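PDB 2PH5: homospermidine synthase from Legionella pneumophila subsp. pneumophila str. Philadelphia 1, which probably makes the polyamine homospermidine from putrescine, and holds NAD in a Rossmann-type domain. Local coordinates for residues D89-I92 and G93-S96; G157-P160 and G161-H165; N224-A228 and N229-L233; H293-T296 and I297-N301; H423-I426 and I427-K431. All coordinates share one frame; numbering follows the deposited sequence.

Contact 1: residues D89-I92 and G93-S96; sequences DVSI and GISS. With NAD (nicotinamide-adenine-dinucleotide), chain C.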
# COMPACT_ATOMS: atom_id res chain seq x y z
N ASP A 89 -19.52 -18.28 21.77
CA ASP A 89 -19.66 -18.33 20.31
C ASP A 89 -18.56 -17.54 19.62
O ASP A 89 -18.56 -16.31 19.63
CB ASP A 89 -21.03 -17.77 19.92
CG ASP A 89 -21.32 -17.87 18.41
OD1 ASP A 89 -22.46 -17.51 18.01
OD2 ASP A 89 -20.43 -18.30 17.63
N VAL A 90 -17.61 -18.25 19.02
CA VAL A 90 -16.51 -17.61 18.31
C VAL A 90 -16.37 -18.29 16.94
O VAL A 90 -15.25 -18.52 16.45
CB VAL A 90 -15.18 -17.71 19.10
CG1 VAL A 90 -15.29 -16.91 20.40
CG2 VAL A 90 -14.86 -19.15 19.41
N SER A 91 -17.51 -18.59 16.33
CA SER A 91 -17.58 -19.25 15.02
C SER A 91 -17.96 -18.28 13.92
O SER A 91 -18.06 -17.08 14.14
CB SER A 91 -18.63 -20.37 15.04
OG SER A 91 -19.93 -19.83 15.26
N ILE A 92 -18.16 -18.83 12.73
CA ILE A 92 -18.58 -18.04 11.59
C ILE A 92 -19.62 -18.88 10.83
O ILE A 92 -19.66 -20.10 10.97
CB ILE A 92 -17.38 -17.68 10.69
CG1 ILE A 92 -17.67 -16.34 10.02
CG2 ILE A 92 -17.10 -18.77 9.66
CD1 ILE A 92 -17.63 -15.18 11.00
N GLY A 93 -20.49 -18.22 10.07
CA GLY A 93 -21.49 -18.95 9.32
C GLY A 93 -22.57 -19.67 10.12
O GLY A 93 -23.33 -20.46 9.55
N ILE A 94 -22.67 -19.42 11.42
CA ILE A 94 -23.72 -20.06 12.22
C ILE A 94 -24.63 -18.99 12.83
O ILE A 94 -24.16 -18.03 13.43
CB ILE A 94 -23.16 -20.91 13.37
CG1 ILE A 94 -22.19 -21.96 12.83
CG2 ILE A 94 -24.29 -21.62 14.10
CD1 ILE A 94 -21.56 -22.83 13.91
N SER A 95 -25.94 -19.17 12.66
CA SER A 95 -26.93 -18.23 13.16
C SER A 95 -26.87 -17.88 14.66
O SER A 95 -27.24 -18.69 15.50
CB SER A 95 -28.33 -18.75 12.81
OG SER A 95 -29.35 -18.03 13.48
N SER A 96 -26.40 -16.68 14.98
CA SER A 96 -26.32 -16.23 16.36
C SER A 96 -27.72 -16.27 16.96
O SER A 96 -27.92 -16.67 18.10
CB SER A 96 -25.79 -14.80 16.45
OG SER A 96 -24.57 -14.65 15.74
PA NAD C . -11.93 -17.97 11.98
O1A NAD C . -12.46 -18.09 10.57
O2A NAD C . -10.45 -17.94 12.17
O5B NAD C . -12.52 -19.16 12.92
C5B NAD C . -13.91 -19.46 12.90
C4B NAD C . -14.09 -20.93 13.33
O4B NAD C . -15.47 -21.19 13.26
C3B NAD C . -13.38 -21.95 12.44
O3B NAD C . -12.53 -22.79 13.22
C2B NAD C . -14.50 -22.72 11.80
O2B NAD C . -14.22 -24.08 11.52
C1B NAD C . -15.67 -22.50 12.76
N9A NAD C . -17.01 -22.53 12.15
C8A NAD C . -17.29 -22.13 10.83
N7A NAD C . -18.24 -22.91 10.27
C5A NAD C . -18.58 -23.83 11.21
C6A NAD C . -19.51 -24.87 11.18
N6A NAD C . -20.29 -25.14 10.14
N1A NAD C . -19.61 -25.65 12.33
C2A NAD C . -18.83 -25.42 13.45
N3A NAD C . -17.92 -24.40 13.50
C4A NAD C . -17.82 -23.63 12.37
O3 NAD C . -12.52 -16.61 12.52
PN NAD C . -12.46 -15.88 13.95
O1N NAD C . -12.09 -14.47 13.69
O2N NAD C . -11.60 -16.71 14.86
O5D NAD C . -14.02 -16.05 14.21
C5D NAD C . -14.72 -15.58 15.34
C4D NAD C . -15.36 -14.28 14.88
O4D NAD C . -15.01 -13.26 15.78
C3D NAD C . -16.19 -13.66 13.78
O3D NAD C . -17.57 -13.86 13.98
C2D NAD C . -15.77 -12.20 13.87
O2D NAD C . -16.71 -11.32 13.32
C1D NAD C . -15.51 -12.01 15.36
N1N NAD C . -14.45 -11.05 15.73
C2N NAD C . -14.75 -9.96 16.52
C3N NAD C . -13.70 -9.09 16.87
C7N NAD C . -13.93 -7.90 17.74
O7N NAD C . -12.84 -7.12 18.03
N7N NAD C . -15.10 -7.59 18.24
C4N NAD C . -12.36 -9.32 16.42
C5N NAD C . -12.10 -10.44 15.60
C6N NAD C . -13.13 -11.30 15.26
O HOH W 1 -23.01 -16.48 15.54
O HOH W 2 -21.12 -18.15 13.35
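Ser91 OG rests 3.7 Å from Ile94 CD1 and is gripped by two polar partners. It donates to Asp89 OD2 at 2.9 Å and accepts from water 2. That water also accepts from Ile94 N at 2.8 Å and so bridges the loop. OG sits between the backbone N and the carbonyl carbon (chi1 64°), which brings it to the syn side of Asp89 OD2, 19° out of the carboxylate plane. Asp89 OD2 takes a second bond from Ser91 N at 3.2 Å, nearly straight at 167°, closing an Asx turn. The other carboxylate oxygen, OD1, is met by Tyr110 OH. Water 1 lies near OD1 and Ile94 O (2.9 Å) but may not donate to both. Ser96 OG is held by Glu116 N, and Ser95 caps helix 96-106.

NAD lies along this loop. O3D of its nicotinamide ribose donates to Ser91 O at 3.3 Å. Ile92 CD1 touches that ribose, 3.3 Å from O3D, while Ile94 CD1 meets the adenine, 3.8 Å from N1A.

Asp89 thus fixes Ser91 from the second shell, through amide and hydroxyl. This implies a loop set by its own polar bonds and waters, with carbonyls and isoleucines offered to the dinucleotide.

Contact 2: residues G157-P160 and G161-H165; sequences GANP and GLVSH. With NAD (nicotinamide-adenine-dinucleotide), chain C.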
# COMPACT_ATOMS: atom_id res chain seq x y z
N GLY A 157 -16.41 -7.84 21.45
CA GLY A 157 -15.01 -8.15 21.21
C GLY A 157 -14.26 -6.85 21.44
O GLY A 157 -14.72 -6.02 22.22
N ALA A 158 -13.12 -6.66 20.79
CA ALA A 158 -12.37 -5.42 20.95
C ALA A 158 -13.22 -4.34 20.27
O ALA A 158 -13.52 -3.30 20.86
CB ALA A 158 -10.99 -5.54 20.31
N ASN A 159 -13.59 -4.57 19.02
CA ASN A 159 -14.46 -3.64 18.33
C ASN A 159 -15.18 -4.36 17.22
O ASN A 159 -14.57 -4.87 16.28
CB ASN A 159 -13.71 -2.40 17.78
CG ASN A 159 -12.73 -2.74 16.70
OD1 ASN A 159 -12.37 -1.88 15.89
ND2 ASN A 159 -12.26 -3.99 16.69
N PRO A 160 -16.51 -4.44 17.32
CA PRO A 160 -17.34 -3.88 18.39
C PRO A 160 -17.06 -4.48 19.76
O PRO A 160 -16.58 -5.61 19.87
CB PRO A 160 -18.75 -4.22 17.93
CG PRO A 160 -18.54 -5.58 17.32
CD PRO A 160 -17.29 -5.36 16.48
N GLY A 161 -17.37 -3.71 20.81
CA GLY A 161 -17.17 -4.20 22.16
C GLY A 161 -16.43 -3.25 23.07
O GLY A 161 -16.99 -2.27 23.56
N LEU A 162 -15.16 -3.55 23.28
CA LEU A 162 -14.30 -2.74 24.12
C LEU A 162 -14.39 -1.27 23.73
O LEU A 162 -14.34 -0.39 24.59
CB LEU A 162 -12.86 -3.22 23.96
CG LEU A 162 -11.78 -2.56 24.80
CD1 LEU A 162 -12.10 -2.73 26.29
CD2 LEU A 162 -10.45 -3.21 24.46
N VAL A 163 -14.54 -1.02 22.43
CA VAL A 163 -14.61 0.33 21.90
C VAL A 163 -15.73 1.17 22.52
O VAL A 163 -15.56 2.35 22.80
CB VAL A 163 -14.74 0.27 20.34
CG1 VAL A 163 -15.57 1.43 19.81
CG2 VAL A 163 -13.35 0.32 19.74
N SER A 164 -16.88 0.53 22.75
CA SER A 164 -18.01 1.19 23.37
C SER A 164 -17.60 1.62 24.78
O SER A 164 -17.86 2.75 25.21
CB SER A 164 -19.19 0.23 23.40
OG SER A 164 -20.20 0.66 24.29
N HIS A 165 -16.93 0.74 25.51
CA HIS A 165 -16.51 1.10 26.86
C HIS A 165 -15.46 2.19 26.86
O HIS A 165 -15.36 2.94 27.83
CB HIS A 165 -15.99 -0.13 27.60
CG HIS A 165 -17.00 -1.23 27.68
ND1 HIS A 165 -16.73 -2.52 27.28
CD2 HIS A 165 -18.29 -1.23 28.08
CE1 HIS A 165 -17.81 -3.26 27.42
NE2 HIS A 165 -18.77 -2.50 27.90
PA NAD C . -11.93 -17.97 11.98
O1A NAD C . -12.46 -18.09 10.57
O2A NAD C . -10.45 -17.94 12.17
O5B NAD C . -12.52 -19.16 12.92
C5B NAD C . -13.91 -19.46 12.90
C4B NAD C . -14.09 -20.93 13.33
O4B NAD C . -15.47 -21.19 13.26
C3B NAD C . -13.38 -21.95 12.44
O3B NAD C . -12.53 -22.79 13.22
C2B NAD C . -14.50 -22.72 11.80
O2B NAD C . -14.22 -24.08 11.52
C1B NAD C . -15.67 -22.50 12.76
N9A NAD C . -17.01 -22.53 12.15
C8A NAD C . -17.29 -22.13 10.83
N7A NAD C . -18.24 -22.91 10.27
C5A NAD C . -18.58 -23.83 11.21
C6A NAD C . -19.51 -24.87 11.18
N6A NAD C . -20.29 -25.14 10.14
N1A NAD C . -19.61 -25.65 12.33
C2A NAD C . -18.83 -25.42 13.45
N3A NAD C . -17.92 -24.40 13.50
C4A NAD C . -17.82 -23.63 12.37
O3 NAD C . -12.52 -16.61 12.52
PN NAD C . -12.46 -15.88 13.95
O1N NAD C . -12.09 -14.47 13.69
O2N NAD C . -11.60 -16.71 14.86
O5D NAD C . -14.02 -16.05 14.21
C5D NAD C . -14.72 -15.58 15.34
C4D NAD C . -15.36 -14.28 14.88
O4D NAD C . -15.01 -13.26 15.78
C3D NAD C . -16.19 -13.66 13.78
O3D NAD C . -17.57 -13.86 13.98
C2D NAD C . -15.77 -12.20 13.87
O2D NAD C . -16.71 -11.32 13.32
C1D NAD C . -15.51 -12.01 15.36
N1N NAD C . -14.45 -11.05 15.73
C2N NAD C . -14.75 -9.96 16.52
C3N NAD C . -13.70 -9.09 16.87
C7N NAD C . -13.93 -7.90 17.74
O7N NAD C . -12.84 -7.12 18.03
N7N NAD C . -15.10 -7.59 18.24
C4N NAD C . -12.36 -9.32 16.42
C5N NAD C . -12.10 -10.44 15.60
C6N NAD C . -13.13 -11.30 15.26
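Leu162 N donates to Gly157 O at 2.7 Å, with an N-H...O angle of 158°. One residue further on, Val163 N donates to Ala158 O at 3.0 Å. Both bonds span five residues, so helix 158-176 opens with a wide pi-type turn. Gly157 O also receives a CA-H...O contact from Gly161 CA at 3.1 Å. The peptide bond before Pro160 is cis. Pro160 O faces back toward the start of the turn, where Gly157 N donates to it at 2.7 Å. Gly161 N is satisfied from outside, by the carboxylate of Glu295.

The same turn binds the nicotinamide carboxamide of NAD. Asn159 N gives O7N its straightest bond, 2.8 Å long at 167°. Ala158 N and Asn159 ND2 add two weak ones. The chi1 of 65° in Asn159 sets its amide between backbone N and carbonyl carbon, on the side of O7N. The carboxamide nitrogen N7N donates to Pro160 O at 3.0 Å, making this carbonyl a double acceptor. Gly157 CA comes equally near N7N, so the ligand packs directly on the glycine backbone. Away from the ligand, Asn159 CB packs on Val163 CG2 at 3.4 Å.

Backbone donors therefore face the carboxamide oxygen, and a backbone carbonyl faces its nitrogen. This implies that the turn distinguishes the two ends of the carboxamide and fixes its rotation. The N-H groups of the helix start would also tend to polarise O7N.

Contact 3: residues N224-A228 and N229-L233; sequences NTWSA and NGLIL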
# COMPACT_ATOMS: atom_id res chain seq x y z
N ASN A 224 -2.65 -11.03 7.63
CA ASN A 224 -3.24 -10.12 8.59
C ASN A 224 -3.04 -10.61 10.02
O ASN A 224 -2.83 -11.80 10.26
CB ASN A 224 -4.72 -9.93 8.28
CG ASN A 224 -5.35 -8.79 9.07
OD1 ASN A 224 -4.69 -7.81 9.41
ND2 ASN A 224 -6.65 -8.91 9.34
N THR A 225 -3.10 -9.68 10.96
CA THR A 225 -2.92 -10.03 12.35
C THR A 225 -4.15 -10.74 12.89
O THR A 225 -4.13 -11.29 13.99
CB THR A 225 -2.60 -8.79 13.17
OG1 THR A 225 -3.55 -7.76 12.86
CG2 THR A 225 -1.19 -8.30 12.81
N TRP A 226 -5.22 -10.72 12.11
CA TRP A 226 -6.46 -11.40 12.47
C TRP A 226 -7.05 -12.01 11.20
O TRP A 226 -6.38 -12.02 10.16
CB TRP A 226 -7.48 -10.47 13.12
CG TRP A 226 -7.70 -9.18 12.41
CD1 TRP A 226 -6.83 -8.14 12.31
CD2 TRP A 226 -8.91 -8.76 11.76
NE1 TRP A 226 -7.41 -7.09 11.65
CE2 TRP A 226 -8.68 -7.44 11.29
CE3 TRP A 226 -10.15 -9.36 11.53
CZ2 TRP A 226 -9.66 -6.71 10.61
CZ3 TRP A 226 -11.13 -8.62 10.84
CH2 TRP A 226 -10.87 -7.31 10.39
N SER A 227 -8.28 -12.50 11.27
CA SER A 227 -8.90 -13.12 10.11
C SER A 227 -8.78 -12.35 8.80
O SER A 227 -9.30 -11.24 8.67
CB SER A 227 -10.37 -13.40 10.36
OG SER A 227 -10.96 -13.94 9.19
N ALA A 228 -8.10 -12.95 7.82
CA ALA A 228 -7.95 -12.31 6.53
C ALA A 228 -9.33 -12.13 5.88
O ALA A 228 -9.63 -11.06 5.33
CB ALA A 228 -7.03 -13.12 5.63
N ASN A 229 -10.18 -13.15 5.94
CA ASN A 229 -11.51 -13.03 5.35
C ASN A 229 -12.37 -11.96 6.00
O ASN A 229 -13.16 -11.29 5.33
CB ASN A 229 -12.24 -14.37 5.35
CG ASN A 229 -12.08 -15.12 4.04
OD1 ASN A 229 -12.39 -14.58 2.97
ND2 ASN A 229 -11.59 -16.34 4.11
N GLY A 230 -12.22 -11.78 7.31
CA GLY A 230 -12.99 -10.75 7.98
C GLY A 230 -12.63 -9.39 7.39
O GLY A 230 -13.50 -8.60 7.03
N LEU A 231 -11.33 -9.11 7.29
CA LEU A 231 -10.90 -7.82 6.74
C LEU A 231 -11.33 -7.65 5.28
O LEU A 231 -11.83 -6.59 4.90
CB LEU A 231 -9.39 -7.66 6.87
CG LEU A 231 -8.79 -6.35 6.34
CD1 LEU A 231 -9.37 -5.15 7.08
CD2 LEU A 231 -7.29 -6.42 6.53
N ILE A 232 -11.14 -8.69 4.48
CA ILE A 232 -11.52 -8.66 3.08
C ILE A 232 -13.01 -8.34 2.90
O ILE A 232 -13.37 -7.42 2.16
CB ILE A 232 -11.22 -10.02 2.42
CG1 ILE A 232 -9.71 -10.25 2.41
CG2 ILE A 232 -11.79 -10.06 1.00
CD1 ILE A 232 -9.30 -11.60 1.87
N LEU A 233 -13.85 -9.11 3.59
CA LEU A 233 -15.30 -8.92 3.51
C LEU A 233 -15.68 -7.48 3.89
O LEU A 233 -16.43 -6.82 3.18
CB LEU A 233 -16.02 -9.92 4.42
CG LEU A 233 -17.51 -10.13 4.12
CD1 LEU A 233 -17.63 -11.00 2.86
CD2 LEU A 233 -18.22 -10.81 5.29
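Asn229 is the first residue past Ala228, and its CB lies 4.1 Å from Ser227 OG, at the edge of the contact. Its carbonyl already accepts from Leu233 N, one turn on. Gly230 follows. Its N donates to Ser227 OG at 3.1 Å, with an angle of 158°. Ser227 OG is anti to its own backbone N (chi1 177°), and this carries the hydroxyl forward over the start of the helix. Trp226 CZ3 is 3.8 Å from Gly230 C, so the indole lies directly on the glycine backbone.

Leu231 makes the most contacts of this segment. Its N donates to Ser227 O at 3.2 Å, so Ser227 holds two successive amides, one by its side chain and one by its carbonyl. Leu231 CB makes an off-centre CH-pi contact with the six-membered ring of Trp226, 4.2 Å from the ring centroid. The leucine and indole side chains cross at about a right angle. The two methyls part: CD1 lies against Trp226 CZ2, and CD2 reaches Asn224 ND2 at 3.8 Å. Asn224 ND2 stands over the same face of the indole, near its rim. The indole N-H is used by Tyr321 OH. Ile232 N then donates to Ala228 O at 2.9 Å, a regular helical bond, and Ile232 CG1 lies against that oxygen.

This is a serine N-cap at the start of helix 228-236, with a tryptophan folded against the first turn. It follows strand 221-224 and borders the NAD pocket, where Ser227 touches the ligand.

Contact 4: residues H293-T296 and I297-N301; sequences HAET and ISLTN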
# COMPACT_ATOMS: atom_id res chain seq x y z
N HIS A 293 -18.30 -1.35 9.85
CA HIS A 293 -18.48 -2.19 11.04
C HIS A 293 -19.91 -2.23 11.57
O HIS A 293 -20.79 -1.50 11.10
CB HIS A 293 -17.51 -1.79 12.16
CG HIS A 293 -16.43 -2.79 12.42
ND1 HIS A 293 -16.68 -4.04 12.95
CD2 HIS A 293 -15.09 -2.73 12.21
CE1 HIS A 293 -15.54 -4.70 13.07
NE2 HIS A 293 -14.56 -3.93 12.63
N ALA A 294 -20.14 -3.09 12.56
CA ALA A 294 -21.47 -3.24 13.13
C ALA A 294 -21.82 -2.16 14.14
O ALA A 294 -22.86 -1.50 14.03
CB ALA A 294 -21.60 -4.62 13.78
N GLU A 295 -20.95 -1.99 15.13
CA GLU A 295 -21.15 -1.01 16.20
C GLU A 295 -21.17 0.45 15.75
O GLU A 295 -21.00 1.35 16.57
CB GLU A 295 -20.09 -1.21 17.29
CG GLU A 295 -20.67 -1.51 18.68
CD GLU A 295 -19.60 -1.65 19.75
OE1 GLU A 295 -19.97 -1.83 20.93
OE2 GLU A 295 -18.40 -1.58 19.43
N THR A 296 -21.37 0.69 14.46
CA THR A 296 -21.42 2.07 13.97
C THR A 296 -22.83 2.61 14.19
O THR A 296 -23.00 3.69 14.75
CB THR A 296 -21.08 2.16 12.47
OG1 THR A 296 -19.77 1.65 12.24
CG2 THR A 296 -21.14 3.61 12.00
N ILE A 297 -23.83 1.85 13.77
CA ILE A 297 -25.21 2.27 13.92
C ILE A 297 -25.66 2.24 15.38
O ILE A 297 -26.36 3.14 15.85
CB ILE A 297 -26.14 1.38 13.10
CG1 ILE A 297 -25.63 1.30 11.66
CG2 ILE A 297 -27.57 1.91 13.16
CD1 ILE A 297 -25.27 2.64 11.04
N SER A 298 -25.25 1.20 16.10
CA SER A 298 -25.61 1.05 17.50
C SER A 298 -25.02 2.18 18.35
O SER A 298 -25.70 2.71 19.22
CB SER A 298 -25.13 -0.30 18.02
OG SER A 298 -23.72 -0.44 17.87
N LEU A 299 -23.77 2.56 18.09
CA LEU A 299 -23.15 3.64 18.85
C LEU A 299 -23.78 4.98 18.52
O LEU A 299 -24.07 5.77 19.41
CB LEU A 299 -21.65 3.71 18.58
CG LEU A 299 -20.82 2.59 19.20
CD1 LEU A 299 -19.35 2.73 18.80
CD2 LEU A 299 -20.97 2.63 20.71
N THR A 300 -23.99 5.23 17.23
CA THR A 300 -24.58 6.49 16.79
C THR A 300 -25.92 6.74 17.48
O THR A 300 -26.13 7.81 18.07
CB THR A 300 -24.76 6.52 15.26
OG1 THR A 300 -23.48 6.39 14.63
CG2 THR A 300 -25.40 7.82 14.83
N ASN A 301 -26.82 5.76 17.41
CA ASN A 301 -28.13 5.87 18.03
C ASN A 301 -27.97 6.02 19.54
O ASN A 301 -28.69 6.79 20.18
CB ASN A 301 -28.99 4.64 17.72
CG ASN A 301 -29.42 4.57 16.26
OD1 ASN A 301 -29.22 5.52 15.49
ND2 ASN A 301 -30.03 3.45 15.87
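Thr296 and Thr300 meet through one carbonyl. Thr296 has the most surface buried here, and its O accepts two bonds: from Thr300 OG1 at 2.7 Å and from Thr300 N at 3.1 Å. They come from opposite faces of the carbonyl plane, each tilted 29° from it. The threonine hydroxyl reaches back because OG1 is anti to the carbonyl carbon of Thr300 and beside its N (chi1 -61°). Its hydroxyl is thereby satisfied within the helix. The side chain of Thr296 touches Glu240 on strand 238-242.

Glu295 is the second residue. Ser298 OG lies over the base of its side chain, 3.3 Å from Glu295 CG. That hydroxyl is bonded to Glu419. The bond from Leu299 N to Glu295 O is weak, 3.4 Å long, and the leucine side chain lies close to the same oxygen. Leu299 CG also packs 4.1 Å from Glu295 CG. Beyond CG the glutamate is extended, and this carries its carboxylate to helix 158-176, where OE2 accepts from Gly161 N.

Ile297 comes third. Its N makes a weak bond to Ala294 O at 3.5 Å. Its CB and CG1 stay by the peptide carbon of Thr296, and the side chain packs on Cys263 and Glu240.

Bonding thus starts weakly at Ala294 and Glu295 and becomes firm at Thr296. This is a weakly bonded first turn, here of helix 295-302, with a threonine hydroxyl bonded back to the carbonyl four residues earlier. The helix lies in the saccharopine dehydrogenase C-terminal family region, next to the helix that binds the nicotinamide end of NAD.

Contact 5: residues H423-I426 and I427-K431; sequences HQYI and IDIAK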
# COMPACT_ATOMS: atom_id res chain seq x y z
N HIS A 423 -19.00 0.24 31.75
CA HIS A 423 -17.65 0.31 31.21
C HIS A 423 -16.51 0.06 32.22
O HIS A 423 -15.55 -0.66 31.92
CB HIS A 423 -17.44 1.65 30.50
CG HIS A 423 -17.50 2.82 31.42
ND1 HIS A 423 -18.66 3.18 32.09
CD2 HIS A 423 -16.54 3.68 31.84
CE1 HIS A 423 -18.40 4.19 32.89
NE2 HIS A 423 -17.12 4.52 32.76
N GLN A 424 -16.63 0.63 33.42
CA GLN A 424 -15.62 0.47 34.45
C GLN A 424 -15.42 -0.99 34.86
O GLN A 424 -14.30 -1.44 35.10
CB GLN A 424 -15.99 1.32 35.68
CG GLN A 424 -14.97 1.29 36.80
CD GLN A 424 -15.43 2.05 38.05
OE1 GLN A 424 -14.94 1.79 39.16
NE2 GLN A 424 -16.36 3.00 37.87
N TYR A 425 -16.51 -1.74 34.92
CA TYR A 425 -16.44 -3.15 35.28
C TYR A 425 -15.59 -3.89 34.25
O TYR A 425 -14.67 -4.63 34.60
CB TYR A 425 -17.84 -3.75 35.28
CG TYR A 425 -17.93 -5.21 35.63
CD1 TYR A 425 -18.45 -5.61 36.86
CD2 TYR A 425 -17.58 -6.20 34.71
CE1 TYR A 425 -18.64 -6.96 37.17
CE2 TYR A 425 -17.75 -7.55 35.00
CZ TYR A 425 -18.29 -7.92 36.23
OH TYR A 425 -18.50 -9.25 36.51
N ILE A 426 -15.92 -3.69 32.98
CA ILE A 426 -15.20 -4.34 31.90
C ILE A 426 -13.76 -3.87 31.82
O ILE A 426 -12.84 -4.68 31.87
CB ILE A 426 -15.94 -4.13 30.52
CG1 ILE A 426 -16.81 -5.34 30.20
CG2 ILE A 426 -14.94 -4.04 29.36
CD1 ILE A 426 -17.82 -5.68 31.24
N ILE A 427 -13.55 -2.55 31.75
CA ILE A 427 -12.20 -2.00 31.66
C ILE A 427 -11.25 -2.42 32.77
O ILE A 427 -10.06 -2.62 32.52
CB ILE A 427 -12.22 -0.47 31.62
CG1 ILE A 427 -12.99 0.02 30.40
CG2 ILE A 427 -10.80 0.07 31.59
CD1 ILE A 427 -12.44 -0.49 29.09
N ASP A 428 -11.76 -2.55 34.00
CA ASP A 428 -10.94 -2.94 35.14
C ASP A 428 -10.48 -4.39 35.07
O ASP A 428 -9.48 -4.76 35.69
CB ASP A 428 -11.70 -2.71 36.46
CG ASP A 428 -11.77 -1.24 36.85
OD1 ASP A 428 -10.79 -0.50 36.62
OD2 ASP A 428 -12.80 -0.83 37.42
N ILE A 429 -11.21 -5.21 34.33
CA ILE A 429 -10.85 -6.61 34.20
C ILE A 429 -9.90 -6.82 33.03
O ILE A 429 -8.96 -7.62 33.11
CB ILE A 429 -12.09 -7.51 34.00
CG1 ILE A 429 -13.04 -7.34 35.19
CG2 ILE A 429 -11.67 -8.96 33.81
CD1 ILE A 429 -14.29 -8.20 35.13
N ALA A 430 -10.14 -6.09 31.96
CA ALA A 430 -9.35 -6.19 30.73
C ALA A 430 -8.04 -5.42 30.76
O ALA A 430 -7.07 -5.82 30.11
CB ALA A 430 -10.19 -5.72 29.56
N LYS A 431 -8.02 -4.31 31.49
CA LYS A 431 -6.86 -3.43 31.61
C LYS A 431 -5.51 -4.14 31.73
O LYS A 431 -4.53 -3.72 31.13
CB LYS A 431 -7.06 -2.49 32.80
CG LYS A 431 -6.59 -1.07 32.56
CD LYS A 431 -7.46 -0.07 33.34
CE LYS A 431 -7.12 1.39 32.99
NZ LYS A 431 -8.03 2.40 33.60
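Helix 423-430 holds this contact, which spans its two turns. Ile427 N donates to His423 O at 2.8 Å and 171°. Asp428 N donates to Gln424 O at 3.0 Å. Further along, Ile426 O is shared. Ala430 N reaches it from four residues on, nearly along the carbonyl axis. Ile429 N comes from three residues on, also at 3.0 Å but above the carbonyl plane. Ile426 O thus takes both a three-residue and a four-residue bond.

The side chains add two main pairs. Tyr425 and Ile429 lie side by side and point the same way, with Tyr425 CE2 3.5 Å from Ile429 CD1. Ile429 CG1 is anti to its carbonyl carbon (chi1 -59°), and this turns the chain back along Tyr425, with CG1 3.2 Å from Tyr425 O. On another flank, Ile427 CG1 folds back in the same way and lies 3.1 Å from His423 O. Asp428 OD2 comes to 3.1 Å from Gln424 CG, on the exposed side of the helix.

Helix 391-408 covers the Tyr425 side: Trp406 meets the tyrosine ring edge-to-face, and Ile405 O takes a weak bond from the phenol OH. Ile429 and Ala430 rest on Ser402 of that helix. His423, Ile426 and Ile427 pack on helix 158-176, so helix 423-430 touches both.

How the contacts relate
Contacts 1 and 2 both touch NAD, yet their centres are 18 Å apart. Contact 1 serves the adenine and a ribose, contact 2 the nicotinamide end. Contact 3 also borders the ligand through Ser227; its nearest atoms are about 7 Å from those of contacts 1 and 2. Contact 2 is the hub. It touches contact 4, where Gly161 N and Glu295 OE2 are 2.7 Å apart, a probable hydrogen bond. It also touches contact 5, with Leu162 CD1 3.6 Å from Ile427 CD1. Each centre is 11 Å from that of contact 2. Contact 4 backs the NAD-binding turn; contact 5 packs further along the same helix, with the Ile426 side chain about 12 Å from NAD.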